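Local coordinates for regulator of nonsense transcripts 2 (Homo sapiens, PDB 4CEM), which acts in nonsense-mediated mRNA decay, the pathway that degrades transcripts carrying premature stop codons, at residues Ala121-Arg135 against Asp149-Phe162. Sequence-based numbering, arbitrary orientation.
Sequences APSLLQVWKKHFEAR and DLRFIAELTIVGIF
I153, whose CG2 covers one face of the W128 indole, has its carbonyl O gripped by two donors of T157: OG1 at 2.7 Å and, from the opposite face of the carbonyl plane, the backbone N. The methyl CG2 lies 3.7 Å from the centroid of the five-membered ring and close to its normal, in a CH-pi contact. W128 is the central knob, seated among D149, F152, I153 and L156. The CZ2 edge of the indole is turned toward the face of F152, CZ2 to CD2 3.7 Å, in an offset edge-to-face pair with planes at 83°. D149 OD2 lies in the plane of the W128 ring, at the edge, 3.4 Å from CZ3, with the carboxylate turned steeply against the indole. H131 comes from the opposite direction and brings NE2 to 3.5 Å from D149 OD2. OD1 is salt-bridged to K145, one turn earlier on the same helix.

The two segments run nearly antiparallel (153°) as consecutive helices, a helical hairpin of the kind stacked in the HEAT-like MIF4G fold. Helix 86-95 also packs on W128 and H131, through V94.

Beyond the tryptophan, L124 and L156 meet tip to tip, CD2 to CD1 at 3.6 Å. With CG anti to the backbone N (chi1 -171°), the side chain of L124 runs toward F162, and its CD2 also touches CZ of that ring. Helix 143-158 ends in a Schellman motif with G160 at positive phi, and the chain then turns back so that the F162 ring reaches helix 120-137. W128 CD1 lies in the plane of the F162 ring, at its edge, 3.9 Å from CZ, and CE1 packs against L125 CB. At the N-terminal end of segment 121-135, A121 CB lies 3.5 Å from I161 O.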
# COMPACT_ATOMS: atom_id res chain seq x y z
N ALA A 121 3.26 -17.28 -10.46
CA ALA A 121 2.17 -16.72 -9.63
C ALA A 121 1.90 -17.56 -8.38
O ALA A 121 1.85 -17.01 -7.28
CB ALA A 121 0.90 -16.53 -10.44
N PRO A 122 1.75 -18.89 -8.54
CA PRO A 122 1.55 -19.78 -7.37
C PRO A 122 2.69 -19.71 -6.34
O PRO A 122 2.42 -19.63 -5.14
CB PRO A 122 1.49 -21.17 -8.00
CG PRO A 122 1.07 -20.94 -9.41
CD PRO A 122 1.72 -19.65 -9.81
N SER A 123 3.93 -19.70 -6.81
CA SER A 123 5.09 -19.50 -5.92
C SER A 123 5.07 -18.15 -5.22
O SER A 123 5.26 -18.08 -4.01
CB SER A 123 6.39 -19.64 -6.70
OG SER A 123 6.31 -20.73 -7.61
N LEU A 124 4.84 -17.08 -5.99
CA LEU A 124 4.79 -15.72 -5.41
C LEU A 124 3.74 -15.64 -4.32
O LEU A 124 4.01 -15.20 -3.20
CB LEU A 124 4.50 -14.67 -6.50
CG LEU A 124 4.64 -13.20 -6.08
CD1 LEU A 124 6.10 -12.85 -5.80
CD2 LEU A 124 4.07 -12.26 -7.14
N LEU A 125 2.53 -16.09 -4.65
CA LEU A 125 1.44 -16.13 -3.68
C LEU A 125 1.86 -16.92 -2.46
O LEU A 125 1.81 -16.41 -1.34
CB LEU A 125 0.20 -16.78 -4.30
CG LEU A 125 -1.00 -17.00 -3.39
CD1 LEU A 125 -1.51 -15.67 -2.86
CD2 LEU A 125 -2.10 -17.76 -4.13
N GLN A 126 2.29 -18.16 -2.68
CA GLN A 126 2.60 -19.06 -1.57
C GLN A 126 3.68 -18.46 -0.66
O GLN A 126 3.54 -18.47 0.56
CB GLN A 126 3.00 -20.44 -2.11
CG GLN A 126 3.21 -21.50 -1.05
CD GLN A 126 4.68 -21.84 -0.82
OE1 GLN A 126 5.07 -21.97 0.45
NE2 GLN A 126 5.45 -22.01 -1.77
N VAL A 127 4.71 -17.87 -1.26
CA VAL A 127 5.80 -17.27 -0.49
C VAL A 127 5.39 -16.00 0.26
O VAL A 127 5.95 -15.71 1.32
CB VAL A 127 7.03 -16.97 -1.38
CG1 VAL A 127 8.16 -16.38 -0.55
CG2 VAL A 127 7.49 -18.24 -2.07
N TRP A 128 4.45 -15.24 -0.29
CA TRP A 128 3.85 -14.12 0.46
C TRP A 128 3.09 -14.61 1.67
O TRP A 128 3.15 -13.98 2.73
CB TRP A 128 2.90 -13.29 -0.41
CG TRP A 128 3.56 -12.19 -1.20
CD1 TRP A 128 3.59 -12.05 -2.58
CD2 TRP A 128 4.29 -11.04 -0.69
NE1 TRP A 128 4.29 -10.93 -2.94
CE2 TRP A 128 4.73 -10.28 -1.86
CE3 TRP A 128 4.63 -10.59 0.57
CZ2 TRP A 128 5.47 -9.11 -1.74
CZ3 TRP A 128 5.37 -9.41 0.68
CH2 TRP A 128 5.78 -8.69 -0.45
N LYS A 129 2.35 -15.70 1.52
CA LYS A 129 1.61 -16.26 2.66
C LYS A 129 2.56 -16.68 3.79
O LYS A 129 2.35 -16.30 4.94
CB LYS A 129 0.74 -17.43 2.23
CG LYS A 129 -0.60 -17.03 1.64
CD LYS A 129 -1.36 -18.28 1.22
CE LYS A 129 -2.65 -17.96 0.48
NZ LYS A 129 -3.07 -19.12 -0.36
N LYS A 130 3.59 -17.45 3.45
CA LYS A 130 4.61 -17.84 4.43
C LYS A 130 5.20 -16.60 5.09
O LYS A 130 5.37 -16.55 6.31
CB LYS A 130 5.75 -18.64 3.78
CG LYS A 130 5.35 -19.97 3.16
CD LYS A 130 4.97 -21.02 4.20
CE LYS A 130 4.48 -22.30 3.54
NZ LYS A 130 3.86 -23.24 4.52
N HIS A 131 5.50 -15.59 4.29
CA HIS A 131 6.10 -14.36 4.79
C HIS A 131 5.23 -13.68 5.82
O HIS A 131 5.74 -13.14 6.80
CB HIS A 131 6.43 -13.42 3.63
CG HIS A 131 7.10 -12.13 4.04
ND1 HIS A 131 8.43 -11.97 4.00
CD2 HIS A 131 6.56 -10.92 4.49
CE1 HIS A 131 8.74 -10.71 4.40
NE2 HIS A 131 7.59 -10.08 4.71
N PHE A 132 3.91 -13.69 5.62
CA PHE A 132 2.99 -13.15 6.62
C PHE A 132 2.78 -14.10 7.80
O PHE A 132 2.23 -13.70 8.82
CB PHE A 132 1.64 -12.75 6.00
CG PHE A 132 1.73 -11.61 5.03
CD1 PHE A 132 2.28 -10.40 5.42
CD2 PHE A 132 1.26 -11.75 3.73
CE1 PHE A 132 2.37 -9.34 4.52
CE2 PHE A 132 1.35 -10.70 2.83
CZ PHE A 132 1.90 -9.49 3.23
N GLU A 133 3.22 -15.36 7.65
CA GLU A 133 3.32 -16.28 8.79
C GLU A 133 4.47 -15.83 9.67
O GLU A 133 4.27 -15.47 10.83
CB GLU A 133 3.56 -17.72 8.33
CG GLU A 133 2.67 -18.73 9.02
CD GLU A 133 1.27 -18.71 8.44
OE1 GLU A 133 1.09 -19.23 7.32
OE2 GLU A 133 0.36 -18.16 9.10
N ALA A 134 5.68 -15.82 9.10
CA ALA A 134 6.88 -15.42 9.83
C ALA A 134 6.68 -14.14 10.63
O ALA A 134 7.16 -14.03 11.75
CB ALA A 134 8.04 -15.26 8.87
N ARG A 135 5.97 -13.17 10.06
CA ARG A 135 5.70 -11.90 10.74
C ARG A 135 4.87 -12.07 12.00
O ARG A 135 5.21 -11.52 13.04
CB ARG A 135 4.95 -10.93 9.82
CG ARG A 135 5.83 -10.21 8.81
CD ARG A 135 5.29 -8.82 8.51
NE ARG A 135 6.22 -8.04 7.70
CZ ARG A 135 7.37 -7.53 8.15
NH1 ARG A 135 7.77 -7.70 9.41
NH2 ARG A 135 8.14 -6.83 7.32
N ASP A 149 4.65 -3.72 1.35
CA ASP A 149 4.14 -5.06 1.07
C ASP A 149 2.66 -5.01 0.72
O ASP A 149 2.22 -5.60 -0.27
CB ASP A 149 4.34 -6.00 2.26
CG ASP A 149 5.77 -6.50 2.40
OD1 ASP A 149 6.65 -6.02 1.65
OD2 ASP A 149 6.02 -7.36 3.27
N LEU A 150 1.89 -4.31 1.55
CA LEU A 150 0.45 -4.23 1.35
C LEU A 150 0.14 -3.58 0.00
O LEU A 150 -0.69 -4.08 -0.76
CB LEU A 150 -0.23 -3.48 2.49
CG LEU A 150 -1.75 -3.66 2.55
CD1 LEU A 150 -2.11 -5.07 2.98
CD2 LEU A 150 -2.39 -2.64 3.49
N ARG A 151 0.82 -2.49 -0.31
CA ARG A 151 0.64 -1.86 -1.61
C ARG A 151 1.04 -2.81 -2.72
O ARG A 151 0.36 -2.90 -3.75
CB ARG A 151 1.46 -0.58 -1.71
CG ARG A 151 1.46 0.00 -3.12
CD ARG A 151 2.42 1.16 -3.23
NE ARG A 151 2.48 1.66 -4.60
CZ ARG A 151 3.27 2.66 -4.99
NH1 ARG A 151 4.06 3.27 -4.12
NH2 ARG A 151 3.26 3.05 -6.26
N PHE A 152 2.16 -3.51 -2.52
CA PHE A 152 2.70 -4.42 -3.52
C PHE A 152 1.69 -5.54 -3.82
O PHE A 152 1.30 -5.70 -4.97
CB PHE A 152 4.04 -4.98 -3.03
CG PHE A 152 4.89 -5.65 -4.10
CD1 PHE A 152 4.45 -5.83 -5.41
CD2 PHE A 152 6.16 -6.12 -3.77
CE1 PHE A 152 5.25 -6.45 -6.35
CE2 PHE A 152 6.96 -6.75 -4.70
CZ PHE A 152 6.50 -6.91 -5.99
N ILE A 153 1.24 -6.27 -2.80
CA ILE A 153 0.27 -7.35 -3.05
C ILE A 153 -1.05 -6.82 -3.63
O ILE A 153 -1.71 -7.52 -4.42
CB ILE A 153 -0.00 -8.26 -1.82
CG1 ILE A 153 -0.69 -7.49 -0.70
CG2 ILE A 153 1.29 -8.90 -1.32
CD1 ILE A 153 -1.06 -8.36 0.48
N ALA A 154 -1.40 -5.59 -3.26
CA ALA A 154 -2.52 -4.86 -3.88
C ALA A 154 -2.34 -4.72 -5.40
O ALA A 154 -3.19 -5.17 -6.15
CB ALA A 154 -2.70 -3.50 -3.25
N GLU A 155 -1.22 -4.14 -5.84
CA GLU A 155 -0.98 -4.01 -7.29
C GLU A 155 -0.99 -5.37 -7.97
O GLU A 155 -1.63 -5.54 -9.01
CB GLU A 155 0.35 -3.32 -7.61
CG GLU A 155 0.31 -1.80 -7.56
CD GLU A 155 -0.71 -1.18 -8.48
OE1 GLU A 155 -1.02 -1.73 -9.56
OE2 GLU A 155 -1.21 -0.10 -8.13
N LEU A 156 -0.27 -6.33 -7.38
CA LEU A 156 -0.17 -7.66 -7.98
C LEU A 156 -1.55 -8.28 -8.21
O LEU A 156 -1.73 -9.07 -9.14
CB LEU A 156 0.68 -8.58 -7.10
CG LEU A 156 2.19 -8.33 -7.11
CD1 LEU A 156 2.85 -9.11 -6.00
CD2 LEU A 156 2.77 -8.70 -8.46
N THR A 157 -2.51 -7.93 -7.37
CA THR A 157 -3.88 -8.37 -7.59
C THR A 157 -4.51 -7.53 -8.71
O THR A 157 -5.00 -8.07 -9.69
CB THR A 157 -4.70 -8.30 -6.29
OG1 THR A 157 -3.95 -8.89 -5.21
CG2 THR A 157 -6.02 -9.04 -6.44
N ILE A 158 -4.46 -6.21 -8.58
CA ILE A 158 -5.09 -5.32 -9.56
C ILE A 158 -4.61 -5.62 -10.97
O ILE A 158 -5.38 -5.62 -11.93
CB ILE A 158 -4.78 -3.84 -9.29
CG1 ILE A 158 -5.39 -3.39 -7.97
CG2 ILE A 158 -5.33 -2.98 -10.42
CD1 ILE A 158 -4.89 -2.05 -7.52
N VAL A 159 -3.32 -5.91 -11.06
CA VAL A 159 -2.65 -6.16 -12.33
C VAL A 159 -2.85 -7.60 -12.82
O VAL A 159 -2.35 -7.98 -13.87
CB VAL A 159 -1.15 -5.77 -12.16
CG1 VAL A 159 -0.19 -6.81 -12.72
CG2 VAL A 159 -0.93 -4.37 -12.70
N GLY A 160 -3.60 -8.41 -12.07
CA GLY A 160 -4.02 -9.74 -12.53
C GLY A 160 -2.99 -10.87 -12.46
O GLY A 160 -3.23 -11.95 -13.00
N ILE A 161 -1.86 -10.63 -11.80
CA ILE A 161 -0.88 -11.68 -11.54
C ILE A 161 -1.49 -12.67 -10.55
O ILE A 161 -1.41 -13.88 -10.75
CB ILE A 161 0.45 -11.11 -11.02
CG1 ILE A 161 1.15 -10.35 -12.16
CG2 ILE A 161 1.35 -12.21 -10.50
CD1 ILE A 161 2.30 -9.47 -11.71
N PHE A 162 -2.10 -12.15 -9.49
CA PHE A 162 -3.01 -12.92 -8.64
C PHE A 162 -4.46 -12.77 -9.11
O PHE A 162 -4.87 -11.69 -9.53
CB PHE A 162 -2.93 -12.46 -7.19
CG PHE A 162 -1.58 -12.58 -6.58
CD1 PHE A 162 -0.66 -13.52 -7.01
CD2 PHE A 162 -1.22 -11.75 -5.52
CE1 PHE A 162 0.60 -13.61 -6.43
CE2 PHE A 162 0.03 -11.84 -4.93
CZ PHE A 162 0.94 -12.78 -5.39